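Local coordinates for copper induced nitroreductase D (Lactococcus lactis, PDB 2WQF), which acts as a copper-induced, FMN-binding nitroreductase and is involved in the defence of Lactococcus lactis against oxidative stress, at residues S6-T12 with W138-E143; A33-P38 with I132-V137; Q56-D61 with F92-T98. All coordinates share one frame; numbering follows the deposited sequence.

Overall arrangement
Helix 121-143 joins two of the three contacts. Residues 138-143 pack on the N-terminal segment in interaction 1 and residues 132-137 on the end of helix 23-35 in interaction 2; their centres are about 12 Å apart, and they touch where Ala-140 CB lies 4.0 Å from Ala-33 CB. Interaction 1 grips the phosphate of one FMN, whereas interaction 2 reaches the other FMN of the dimer, held largely by the second subunit. Interaction 3 lies apart, its centre about 21 Å from that of interaction 1 and about 22 Å from that of interaction 2. It still approaches the first flavin, since the Phe-92 side chain comes within about 6 Å of it.

Interaction 1: residues S6-T12 with W138-E143. With FMN (flavin mononucleotide), chain B.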
loop_
_atom_site.group_PDB
_atom_site.type_symbol
_atom_site.label_atom_id
_atom_site.label_comp_id
_atom_site.label_asym_id
_atom_site.label_seq_id
_atom_site.Cartn_x
_atom_site.Cartn_y
_atom_site.Cartn_z
ATOM N N SER A 6 11.562 10.591 -4.785
ATOM C CA SER A 6 10.969 9.585 -5.665
ATOM C C SER A 6 9.465 9.537 -5.440
ATOM O O SER A 6 8.696 9.453 -6.397
ATOM C CB SER A 6 11.585 8.193 -5.428
ATOM O OG SER A 6 12.968 8.192 -5.754
ATOM N N LEU A 7 9.044 9.600 -4.179
ATOM C CA LEU A 7 7.617 9.589 -3.871
ATOM C C LEU A 7 6.930 10.804 -4.471
ATOM O O LEU A 7 5.847 10.690 -5.043
ATOM C CB LEU A 7 7.350 9.558 -2.362
ATOM C CG LEU A 7 7.789 8.298 -1.601
ATOM C CD1 LEU A 7 7.313 8.435 -0.160
ATOM C CD2 LEU A 7 7.271 7.019 -2.220
ATOM N N GLU A 8 7.540 11.969 -4.296
ATOM C CA GLU A 8 6.970 13.214 -4.790
ATOM C C GLU A 8 6.853 13.204 -6.314
ATOM O O GLU A 8 5.917 13.783 -6.866
ATOM C CB GLU A 8 7.797 14.405 -4.285
ATOM C CG GLU A 8 7.137 15.749 -4.545
ATOM C CD GLU A 8 7.827 16.879 -3.824
ATOM O OE1 GLU A 8 8.869 16.628 -3.171
ATOM O OE2 GLU A 8 7.324 18.020 -3.920
ATOM N N ASN A 9 7.775 12.521 -6.985
ATOM C CA ASN A 9 7.811 12.506 -8.442
ATOM C C ASN A 9 6.741 11.609 -9.085
ATOM O O ASN A 9 6.395 11.790 -10.252
ATOM C CB ASN A 9 9.206 12.086 -8.913
ATOM C CG ASN A 9 9.375 12.199 -10.411
ATOM O OD1 ASN A 9 9.198 13.277 -10.992
ATOM N ND2 ASN A 9 9.705 11.084 -11.049
ATOM N N ARG A 10 6.225 10.652 -8.323
ATOM C CA ARG A 10 5.141 9.786 -8.777
ATOM C C ARG A 10 3.849 10.596 -8.765
ATOM O O ARG A 10 3.469 11.155 -7.728
ATOM C CB ARG A 10 4.969 8.563 -7.881
ATOM C CG ARG A 10 3.849 7.628 -8.337
ATOM C CD ARG A 10 3.048 7.051 -7.211
ATOM N NE ARG A 10 2.558 8.119 -6.371
ATOM C CZ ARG A 10 1.522 8.916 -6.648
ATOM N NH1 ARG A 10 0.737 8.695 -7.697
ATOM N NH2 ARG A 10 1.240 9.911 -5.821
ATOM N N ARG A 11 3.202 10.683 -9.924
ATOM C CA ARG A 11 1.933 11.374 -10.072
ATOM C C ARG A 11 1.011 10.615 -11.019
ATOM O O ARG A 11 1.447 9.778 -11.814
ATOM C CB ARG A 11 2.130 12.788 -10.607
ATOM C CG ARG A 11 2.928 13.711 -9.684
ATOM C CD ARG A 11 2.222 14.016 -8.373
ATOM N NE ARG A 11 0.892 14.582 -8.589
ATOM C CZ ARG A 11 0.662 15.842 -8.935
ATOM N NH1 ARG A 11 1.663 16.715 -9.031
ATOM N NH2 ARG A 11 -0.571 16.237 -9.127
ATOM N N THR A 12 -0.272 10.938 -10.929
ATOM C CA THR A 12 -1.258 10.489 -11.901
ATOM C C THR A 12 -1.068 11.262 -13.205
ATOM O O THR A 12 -1.178 12.493 -13.257
ATOM C CB THR A 12 -2.682 10.674 -11.358
ATOM O OG1 THR A 12 -2.911 9.737 -10.305
ATOM C CG2 THR A 12 -3.721 10.460 -12.443
ATOM N N TRP A 138 4.182 1.832 -9.434
ATOM C CA TRP A 138 3.861 3.151 -9.979
ATOM C C TRP A 138 5.051 4.098 -9.794
ATOM O O TRP A 138 5.450 4.815 -10.715
ATOM C CB TRP A 138 2.619 3.664 -9.239
ATOM C CG TRP A 138 1.869 4.822 -9.816
ATOM C CD1 TRP A 138 2.264 5.677 -10.798
ATOM C CD2 TRP A 138 0.580 5.272 -9.378
ATOM N NE1 TRP A 138 1.260 6.618 -11.035
ATOM C CE2 TRP A 138 0.229 6.375 -10.168
ATOM C CE3 TRP A 138 -0.329 4.813 -8.416
ATOM C CZ2 TRP A 138 -0.984 7.049 -9.997
ATOM C CZ3 TRP A 138 -1.522 5.485 -8.248
ATOM C CH2 TRP A 138 -1.839 6.586 -9.046
ATOM N N THR A 139 5.593 4.116 -8.585
ATOM C CA THR A 139 6.704 4.979 -8.277
ATOM C C THR A 139 7.971 4.544 -9.009
ATOM O O THR A 139 8.738 5.383 -9.497
ATOM C CB THR A 139 6.961 5.039 -6.741
ATOM O OG1 THR A 139 5.754 5.432 -6.080
ATOM C CG2 THR A 139 8.060 6.023 -6.433
ATOM N N ALA A 140 8.189 3.235 -9.122
ATOM C CA ALA A 140 9.348 2.735 -9.856
ATOM C C ALA A 140 9.294 3.171 -11.341
ATOM O O ALA A 140 10.307 3.550 -11.945
ATOM C CB ALA A 140 9.464 1.211 -9.718
ATOM N N LEU A 141 8.103 3.107 -11.922
ATOM C CA LEU A 141 7.897 3.549 -13.304
ATOM C C LEU A 141 8.181 5.055 -13.427
ATOM O O LEU A 141 8.816 5.498 -14.394
ATOM C CB LEU A 141 6.480 3.228 -13.750
ATOM C CG LEU A 141 6.141 1.755 -13.967
ATOM C CD1 LEU A 141 4.649 1.590 -14.225
ATOM C CD2 LEU A 141 6.938 1.168 -15.093
ATOM N N ALA A 142 7.741 5.842 -12.450
ATOM C CA ALA A 142 7.987 7.277 -12.486
ATOM C C ALA A 142 9.486 7.553 -12.466
ATOM O O ALA A 142 9.959 8.495 -13.096
ATOM C CB ALA A 142 7.274 7.986 -11.334
ATOM N N GLU A 143 10.247 6.726 -11.743
ATOM C CA GLU A 143 11.691 6.914 -11.698
ATOM C C GLU A 143 12.353 6.639 -13.056
ATOM O O GLU A 143 13.412 7.196 -13.353
ATOM C CB GLU A 143 12.319 6.075 -10.582
ATOM C CG GLU A 143 11.991 6.619 -9.197
ATOM C CD GLU A 143 12.719 7.924 -8.876
ATOM O OE1 GLU A 143 13.921 7.877 -8.478
ATOM O OE2 GLU A 143 12.082 8.995 -9.035
HETATM N N1 FMN B . -7.460 7.485 -10.300
HETATM C C2 FMN B . -8.335 7.209 -11.447
HETATM O O2 FMN B . -8.276 7.906 -12.435
HETATM N N3 FMN B . -9.303 6.158 -11.332
HETATM C C4 FMN B . -9.422 5.366 -10.205
HETATM O O4 FMN B . -10.185 4.441 -10.210
HETATM C C4A FMN B . -8.564 5.657 -9.051
HETATM N N5 FMN B . -8.629 5.005 -7.939
HETATM C C5A FMN B . -7.482 5.106 -6.978
HETATM C C6 FMN B . -7.373 4.087 -5.884
HETATM C C7 FMN B . -6.347 4.078 -5.042
HETATM C C7M FMN B . -6.308 3.045 -3.938
HETATM C C8 FMN B . -5.256 5.112 -5.221
HETATM C C8M FMN B . -4.037 5.077 -4.316
HETATM C C9 FMN B . -5.348 6.048 -6.173
HETATM C C9A FMN B . -6.519 6.053 -7.121
HETATM N N10 FMN B . -6.680 7.036 -8.147
HETATM C C10 FMN B . -7.568 6.765 -9.190
HETATM C "C1'" FMN B . -5.724 8.123 -8.309
HETATM C "C2'" FMN B . -5.885 9.156 -7.197
HETATM O "O2'" FMN B . -7.041 9.915 -7.440
HETATM C "C3'" FMN B . -4.613 10.007 -7.167
HETATM O "O3'" FMN B . -3.588 9.129 -6.744
HETATM C "C4'" FMN B . -4.746 11.158 -6.154
HETATM O "O4'" FMN B . -5.689 12.112 -6.620
HETATM C "C5'" FMN B . -3.411 11.852 -5.891
HETATM O "O5'" FMN B . -2.897 12.336 -7.124
HETATM P P FMN B . -1.445 11.818 -7.658
HETATM O O1P FMN B . -0.434 12.026 -6.604
HETATM O O2P FMN B . -1.582 10.291 -8.023
HETATM O O3P FMN B . -1.155 12.688 -8.957
#
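Arg-10 lies over one face of the Trp-138 indole, and this pair forms the dense part of the contact. Arg-10 CG sits 3.7 Å from the centroid of the Trp-138 five-membered ring in a CH-pi contact. Farther along, Arg-10 CZ stands 4.5 Å from the centroid of the Trp-138 six-membered ring in a cation-pi interaction. The guanidinium is not stacked flat: its plane is turned 76° from the indole, so that NH1 dips toward the ring. Bends at chi2 and chi3 fold the arginine chain across the tryptophan and past Thr-139, whose OG1 is 3.4 Å from Arg-10 CD while bonded to Val-135 O. In this nitroreductase-family protein the residues that follow helix 3-9 supply much of the phosphate-binding part of the FMN pocket. Arg-10 NH1 donates to FMN O2P (2.8 Å, 171°) and its NH2 to O1P; Arg-11 NE and the Thr-12 backbone N share O3P. Thr-12 OG1, at the edge of the indole, gives a further bond to FMN O2P over 2.7 Å. Trp-138 NE1 reaches Arg-11 O at 3.3 Å with a bent geometry (139°), the donor standing above the carbonyl plane, and makes a second, weak bond to Ala-148 O. Were Trp-138 exchanged for an alanine, Arg-10 would probably lose the aromatic face beneath its chain, and Arg-11 O the indole N-H, leaving the guanidinium held by its phosphate bonds with less to fix its tilt. Toward the other end of the contact the packing gives way to solvent. Ala-142 CB still rests 3.8 Å from Arg-10 CA, but beyond it Asn-9 and Glu-143 are exposed and each occupies two conformers. The approach of Glu-143 to Ser-6 is therefore doubtful as a fixed contact; the Ser-6 hydroxyl has a partner of its own in Ser-2 O.

Interaction 2: residues A33-P38 with I132-V137; sequences AVRFSP and IISVNV. With FMN (flavin mononucleotide), chain C.
Ser-37 is wedged against helix 121-143 just where helix 23-35 runs out, a helix-helix contact in the core of the nitroreductase fold. Its CB presses on two branched side chains at once, Ser-37 CB being 3.5 Å from Ile-133 CG2 and 3.8 Å from Ile-132 CG2. The hydroxyl beside it is gripped from two directions. Asn-136 ND2 donates to Ser-37 OG in an almost straight bond (2.9 Å, 176°) lying in the plane of the amide, and the same oxygen donates to Ala-33 O over 2.7 Å. Where the helix ends, Ser-37 N turns to Val-34 O, and the hydroxyl supplies a side-chain partner for Ala-33 O; its two bonds fix the rotation of the serine. A turn before Ser-37, Val-34 meets Val-137; the two run alongside each other in the same direction, with their CG2 atoms 3.6 Å apart. Ala-33 CB packs next to them against the backbone of Asn-136 and Val-137. The first torsion of Ile-133 (chi1 63°) tucks CG1 in between the two backbone branches and turns CG2 out toward Ser-37 and Val-34. Beyond this layer the two helices pack on the sheet: Leu-48 of strand 46-52 touches Val-34 and Ile-133, and Phe-101 of strand 97-104 touches Ile-133 and Val-137. The contact also borders the dimer interface, where Ile-132 packs on Val-135 of the second subunit and Pro-38 on Arg-10 of the second subunit. The FMN bound mainly by that subunit also reaches this corner: Ile-132 CD1 lies 3.8 Å from its methyl carbon C8M, and Pro-38 CB comes within 3.3 Å of its ribityl O3'.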
loop_
_atom_site.group_PDB
_atom_site.type_symbol
_atom_site.label_atom_id
_atom_site.label_comp_id
_atom_site.label_asym_id
_atom_site.label_seq_id
_atom_site.Cartn_x
_atom_site.Cartn_y
_atom_site.Cartn_z
ATOM N N ALA A 33 9.985 -4.103 -8.184
ATOM C CA ALA A 33 9.169 -3.311 -7.272
ATOM C C ALA A 33 8.203 -4.209 -6.500
ATOM O O ALA A 33 7.999 -4.022 -5.304
ATOM C CB ALA A 33 8.424 -2.221 -8.025
ATOM N N VAL A 34 7.623 -5.198 -7.166
ATOM C CA VAL A 34 6.752 -6.168 -6.502
ATOM C C VAL A 34 7.564 -7.098 -5.578
ATOM O O VAL A 34 7.197 -7.340 -4.418
ATOM C CB VAL A 34 5.988 -7.003 -7.534
ATOM C CG1 VAL A 34 5.198 -8.095 -6.838
ATOM C CG2 VAL A 34 5.091 -6.090 -8.353
ATOM N N ARG A 35 8.701 -7.567 -6.077
ATOM C CA ARG A 35 9.551 -8.516 -5.334
ATOM C C ARG A 35 9.938 -7.969 -3.962
ATOM O O ARG A 35 9.901 -8.681 -2.944
ATOM C CB ARG A 35 10.824 -8.786 -6.150
ATOM C CG ARG A 35 11.790 -9.751 -5.519
ATOM C CD ARG A 35 13.057 -9.880 -6.336
ATOM N NE ARG A 35 13.845 -11.049 -5.937
ATOM C CZ ARG A 35 13.610 -12.304 -6.349
ATOM N NH1 ARG A 35 12.645 -12.563 -7.213
ATOM N NH2 ARG A 35 14.349 -13.288 -5.903
ATOM N N PHE A 36 10.310 -6.694 -3.925
ATOM C CA PHE A 36 10.793 -6.074 -2.693
ATOM C C PHE A 36 9.740 -5.380 -1.864
ATOM O O PHE A 36 10.076 -4.672 -0.924
ATOM C CB PHE A 36 11.956 -5.156 -3.001
ATOM C CG PHE A 36 13.111 -5.873 -3.642
ATOM C CD1 PHE A 36 13.666 -6.990 -3.033
ATOM C CD2 PHE A 36 13.624 -5.446 -4.856
ATOM C CE1 PHE A 36 14.727 -7.654 -3.606
ATOM C CE2 PHE A 36 14.671 -6.105 -5.441
ATOM C CZ PHE A 36 15.224 -7.227 -4.819
ATOM N N SER A 37 8.478 -5.639 -2.175
ATOM C CA SER A 37 7.358 -5.149 -1.372
ATOM C C SER A 37 7.032 -6.147 -0.255
ATOM O O SER A 37 6.972 -7.362 -0.487
ATOM C CB SER A 37 6.115 -4.984 -2.235
ATOM O OG SER A 37 6.262 -3.946 -3.187
ATOM N N PRO A 38 6.793 -5.644 0.957
ATOM C CA PRO A 38 6.405 -6.534 2.066
ATOM C C PRO A 38 4.932 -6.958 1.978
ATOM O O PRO A 38 4.072 -6.211 1.487
ATOM C CB PRO A 38 6.621 -5.662 3.281
ATOM C CG PRO A 38 6.315 -4.275 2.796
ATOM C CD PRO A 38 6.813 -4.227 1.360
ATOM N N ILE A 132 0.059 -1.673 -1.671
ATOM C CA ILE A 132 1.507 -1.592 -1.519
ATOM C C ILE A 132 2.214 -1.867 -2.851
ATOM O O ILE A 132 3.036 -1.062 -3.310
ATOM C CB ILE A 132 1.967 -2.585 -0.438
ATOM C CG1 ILE A 132 1.553 -2.075 0.956
ATOM C CG2 ILE A 132 3.468 -2.832 -0.480
ATOM C CD1 ILE A 132 1.637 -3.150 2.039
ATOM N N ILE A 133 1.903 -2.982 -3.500
ATOM C CA ILE A 133 2.647 -3.317 -4.723
ATOM C C ILE A 133 2.256 -2.382 -5.876
ATOM O O ILE A 133 3.100 -2.040 -6.705
ATOM C CB ILE A 133 2.534 -4.805 -5.136
ATOM C CG1 ILE A 133 1.115 -5.228 -5.473
ATOM C CG2 ILE A 133 3.157 -5.691 -4.022
ATOM C CD1 ILE A 133 1.054 -6.631 -6.091
ATOM N N SER A 134 1.008 -1.913 -5.880
ATOM C CA SER A 134 0.555 -1.003 -6.929
ATOM C C SER A 134 1.354 0.309 -6.895
ATOM O O SER A 134 1.818 0.787 -7.945
ATOM C CB SER A 134 -0.950 -0.710 -6.817
ATOM O OG SER A 134 -1.699 -1.884 -6.999
ATOM N N VAL A 135 1.517 0.906 -5.705
ATOM C CA VAL A 135 2.209 2.200 -5.613
ATOM C C VAL A 135 3.709 2.032 -5.758
ATOM O O VAL A 135 4.374 2.915 -6.282
ATOM C CB VAL A 135 1.861 3.042 -4.337
ATOM C CG1 VAL A 135 0.382 3.294 -4.281
ATOM C CG2 VAL A 135 2.355 2.356 -3.048
ATOM N N ASN A 136 4.251 0.888 -5.314
ATOM C CA ASN A 136 5.672 0.681 -5.489
ATOM C C ASN A 136 6.016 0.574 -6.986
ATOM O O ASN A 136 7.031 1.107 -7.434
ATOM C CB ASN A 136 6.212 -0.526 -4.671
ATOM C CG ASN A 136 6.483 -0.168 -3.226
ATOM O OD1 ASN A 136 6.579 1.016 -2.885
ATOM N ND2 ASN A 136 6.588 -1.177 -2.368
ATOM N N VAL A 137 5.189 -0.141 -7.740
ATOM C CA VAL A 137 5.373 -0.246 -9.177
ATOM C C VAL A 137 5.216 1.128 -9.842
ATOM O O VAL A 137 6.026 1.548 -10.660
ATOM C CB VAL A 137 4.407 -1.271 -9.802
ATOM C CG1 VAL A 137 4.399 -1.164 -11.319
ATOM C CG2 VAL A 137 4.788 -2.690 -9.377
HETATM N N1 FMN C . 5.033 -8.537 10.934
HETATM C C2 FMN C . 4.802 -8.741 12.370
HETATM O O2 FMN C . 5.729 -9.010 13.100
HETATM N N3 FMN C . 3.455 -8.694 12.859
HETATM C C4 FMN C . 2.370 -8.425 12.046
HETATM O O4 FMN C . 1.281 -8.303 12.535
HETATM C C4A FMN C . 2.599 -8.244 10.609
HETATM N N5 FMN C . 1.648 -8.033 9.762
HETATM C C5A FMN C . 1.997 -7.485 8.411
HETATM C C6 FMN C . 0.903 -6.893 7.574
HETATM C C7 FMN C . 1.154 -6.330 6.398
HETATM C C7M FMN C . 0.005 -5.778 5.584
HETATM C C8 FMN C . 2.589 -6.269 5.918
HETATM C C8M FMN C . 2.910 -5.566 4.610
HETATM C C9 FMN C . 3.576 -6.816 6.635
HETATM C C9A FMN C . 3.281 -7.458 7.967
HETATM N N10 FMN C . 4.290 -8.072 8.771
HETATM C C10 FMN C . 4.011 -8.307 10.118
HETATM C "C1'" FMN C . 5.674 -8.145 8.322
HETATM C "C2'" FMN C . 5.830 -9.180 7.212
HETATM O "O2'" FMN C . 5.771 -10.466 7.772
HETATM C "C3'" FMN C . 7.158 -8.904 6.503
HETATM O "O3'" FMN C . 6.982 -7.657 5.858
HETATM C "C4'" FMN C . 7.453 -9.984 5.447
HETATM O "O4'" FMN C . 7.747 -11.219 6.083
HETATM C "C5'" FMN C . 8.612 -9.596 4.532
HETATM O "O5'" FMN C . 9.764 -9.358 5.330
HETATM P P FMN C . 10.488 -7.897 5.296
HETATM O O1P FMN C . 10.792 -7.534 3.899
HETATM O O2P FMN C . 9.505 -6.855 5.954
HETATM O O3P FMN C . 11.800 -8.071 6.177
#

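Interaction 3: residues Q56-D61 with F92-T98; sequences QDKLWD and FKAAFGT
Gln-56 leaves helix 53-73 with CG nearly opposite the backbone N (chi1 160°) and then turns at chi2 (68°), which carries its amide to the backbone of residues 92-98 and its OE1 to Thr-98. The receiving segment joins helix 88-93 to strand 97-104 of the antiparallel sheet of the nitroreductase fold, and Phe-96 and Gly-97 form a classic beta bulge opposite Phe-179. Three polar groups meet at the strand. Thr-98 OG1 donates to Gln-56 OE1 over 2.7 Å, on a lone pair in the carbonyl plane, and Thr-98 OG1 accepts from Trp-60 NE1 at 3.0 Å, almost in the plane of the indole. The hydroxyl is thus committed on both counts, within a buried contact. The other end of the amide, Gln-56 NE2, donates to Lys-93 O at 3.1 Å from above the carbonyl plane; Arg-18 bonds to the same oxygen. The Trp-60 ring has aliphatic groups on both faces: Phe-92 CB sits 3.5 Å from the centroid of its six-membered ring, squarely over one face, while Leu-59 CD2 lies over the opposite face, displaced toward its rim. The Phe-92 ring itself meets the indole obliquely, planes at 37°, and its side chain also lies close to Gln-151 and Tyr-14 of the FMN site. On the more exposed side Lys-93 stretches past Asp-57, whose carboxylate is salt-bridged to Arg-18, to reach Asp-61. There Lys-93 NZ closes a salt bridge of 2.8 Å to Asp-61 OD2, with Asp-61 OD2 accepting through its syn lone pair.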
loop_
_atom_site.group_PDB
_atom_site.type_symbol
_atom_site.label_atom_id
_atom_site.label_comp_id
_atom_site.label_asym_id
_atom_site.label_seq_id
_atom_site.Cartn_x
_atom_site.Cartn_y
_atom_site.Cartn_z
ATOM N N GLN A 56 -2.310 -4.805 -25.207
ATOM C CA GLN A 56 -2.762 -3.526 -24.675
ATOM C C GLN A 56 -3.962 -3.014 -25.511
ATOM O O GLN A 56 -4.983 -2.589 -24.973
ATOM C CB GLN A 56 -1.592 -2.545 -24.711
ATOM C CG GLN A 56 -1.934 -1.057 -24.661
ATOM C CD GLN A 56 -2.512 -0.603 -23.342
ATOM O OE1 GLN A 56 -2.628 -1.385 -22.392
ATOM N NE2 GLN A 56 -2.877 0.680 -23.273
ATOM N N ASP A 57 -3.838 -3.074 -26.830
ATOM C CA ASP A 57 -4.948 -2.680 -27.701
ATOM C C ASP A 57 -6.187 -3.557 -27.448
ATOM O O ASP A 57 -7.306 -3.062 -27.400
ATOM C CB ASP A 57 -4.549 -2.839 -29.163
ATOM C CG ASP A 57 -3.533 -1.834 -29.617
ATOM O OD1 ASP A 57 -3.361 -0.814 -28.929
ATOM O OD2 ASP A 57 -2.933 -2.064 -30.697
ATOM N N LYS A 58 -5.977 -4.867 -27.291
ATOM C CA LYS A 58 -7.079 -5.815 -27.113
ATOM C C LYS A 58 -7.831 -5.575 -25.813
ATOM O O LYS A 58 -9.058 -5.637 -25.774
ATOM C CB LYS A 58 -6.560 -7.259 -27.163
ATOM C CG LYS A 58 -7.616 -8.323 -26.973
ATOM C CD LYS A 58 -7.139 -9.660 -27.542
ATOM C CE LYS A 58 -8.302 -10.584 -27.897
ATOM N NZ LYS A 58 -7.855 -11.812 -28.635
ATOM N N LEU A 59 -7.103 -5.325 -24.736
ATOM C CA LEU A 59 -7.736 -5.083 -23.443
ATOM C C LEU A 59 -8.746 -3.954 -23.567
ATOM O O LEU A 59 -9.904 -4.093 -23.165
ATOM C CB LEU A 59 -6.708 -4.714 -22.374
ATOM C CG LEU A 59 -7.327 -4.267 -21.040
ATOM C CD1 LEU A 59 -8.094 -5.408 -20.391
ATOM C CD2 LEU A 59 -6.256 -3.774 -20.112
ATOM N N TRP A 60 -8.320 -2.835 -24.118
ATOM C CA TRP A 60 -9.182 -1.652 -24.127
ATOM C C TRP A 60 -10.282 -1.712 -25.199
ATOM O O TRP A 60 -11.439 -1.350 -24.939
ATOM C CB TRP A 60 -8.328 -0.368 -24.187
ATOM C CG TRP A 60 -7.535 -0.270 -22.916
ATOM C CD1 TRP A 60 -6.239 -0.650 -22.721
ATOM C CD2 TRP A 60 -8.021 0.165 -21.628
ATOM N NE1 TRP A 60 -5.891 -0.463 -21.407
ATOM C CE2 TRP A 60 -6.968 0.017 -20.714
ATOM C CE3 TRP A 60 -9.256 0.640 -21.165
ATOM C CZ2 TRP A 60 -7.095 0.346 -19.368
ATOM C CZ3 TRP A 60 -9.376 0.972 -19.842
ATOM C CH2 TRP A 60 -8.292 0.835 -18.952
ATOM N N ASP A 61 -9.949 -2.195 -26.389
ATOM C CA ASP A 61 -10.906 -2.176 -27.483
ATOM C C ASP A 61 -11.892 -3.322 -27.412
ATOM O O ASP A 61 -13.066 -3.156 -27.731
ATOM C CB ASP A 61 -10.188 -2.268 -28.823
ATOM C CG ASP A 61 -9.692 -0.929 -29.320
ATOM O OD1 ASP A 61 -10.137 0.131 -28.830
ATOM O OD2 ASP A 61 -8.843 -0.958 -30.221
ATOM N N PHE A 92 -6.645 5.668 -22.459
ATOM C CA PHE A 92 -6.037 4.528 -21.784
ATOM C C PHE A 92 -5.387 3.621 -22.821
ATOM O O PHE A 92 -4.262 3.181 -22.638
ATOM C CB PHE A 92 -7.065 3.761 -20.946
ATOM C CG PHE A 92 -7.650 4.563 -19.846
ATOM C CD1 PHE A 92 -6.849 5.349 -19.044
ATOM C CD2 PHE A 92 -9.009 4.510 -19.583
ATOM C CE1 PHE A 92 -7.392 6.082 -18.010
ATOM C CE2 PHE A 92 -9.563 5.240 -18.557
ATOM C CZ PHE A 92 -8.754 6.035 -17.776
ATOM N N LYS A 93 -6.083 3.365 -23.929
ATOM C CA LYS A 93 -5.532 2.549 -25.022
ATOM C C LYS A 93 -4.230 3.119 -25.583
ATOM O O LYS A 93 -3.303 2.366 -25.878
ATOM C CB LYS A 93 -6.552 2.389 -26.162
ATOM C CG LYS A 93 -6.046 1.488 -27.276
ATOM C CD LYS A 93 -7.059 1.309 -28.408
ATOM C CE LYS A 93 -6.337 1.241 -29.736
ATOM N NZ LYS A 93 -7.256 1.206 -30.895
ATOM N N ALA A 94 -4.178 4.445 -25.744
ATOM C CA ALA A 94 -3.025 5.117 -26.317
ATOM C C ALA A 94 -1.728 4.921 -25.525
ATOM O O ALA A 94 -0.636 5.156 -26.054
ATOM C CB ALA A 94 -3.327 6.602 -26.473
ATOM N N ALA A 95 -1.840 4.496 -24.266
ATOM C CA ALA A 95 -0.678 4.237 -23.423
ATOM C C ALA A 95 0.133 3.049 -23.955
ATOM O O ALA A 95 -0.332 2.289 -24.797
ATOM C CB ALA A 95 -1.133 3.972 -21.989
ATOM N N PHE A 96 1.334 2.875 -23.431
ATOM C CA PHE A 96 2.199 1.756 -23.839
ATOM C C PHE A 96 1.690 0.411 -23.330
ATOM O O PHE A 96 1.803 -0.607 -23.999
ATOM C CB PHE A 96 3.623 1.980 -23.321
ATOM C CG PHE A 96 4.607 0.956 -23.790
ATOM C CD1 PHE A 96 5.149 1.026 -25.056
ATOM C CD2 PHE A 96 5.040 -0.045 -22.938
ATOM C CE1 PHE A 96 6.068 0.102 -25.500
ATOM C CE2 PHE A 96 5.951 -0.974 -23.376
ATOM C CZ PHE A 96 6.469 -0.893 -24.655
ATOM N N GLY A 97 1.144 0.397 -22.120
ATOM C CA GLY A 97 0.705 -0.856 -21.538
ATOM C C GLY A 97 -0.197 -0.680 -20.342
ATOM O O GLY A 97 -0.452 0.447 -19.888
ATOM N N THR A 98 -0.639 -1.817 -19.810
ATOM C CA THR A 98 -1.499 -1.871 -18.623
ATOM C C THR A 98 -0.986 -3.010 -17.742
ATOM O O THR A 98 -0.773 -4.133 -18.205
ATOM C CB THR A 98 -3.001 -2.074 -18.946
ATOM O OG1 THR A 98 -3.439 -1.042 -19.834
ATOM C CG2 THR A 98 -3.842 -1.990 -17.711
#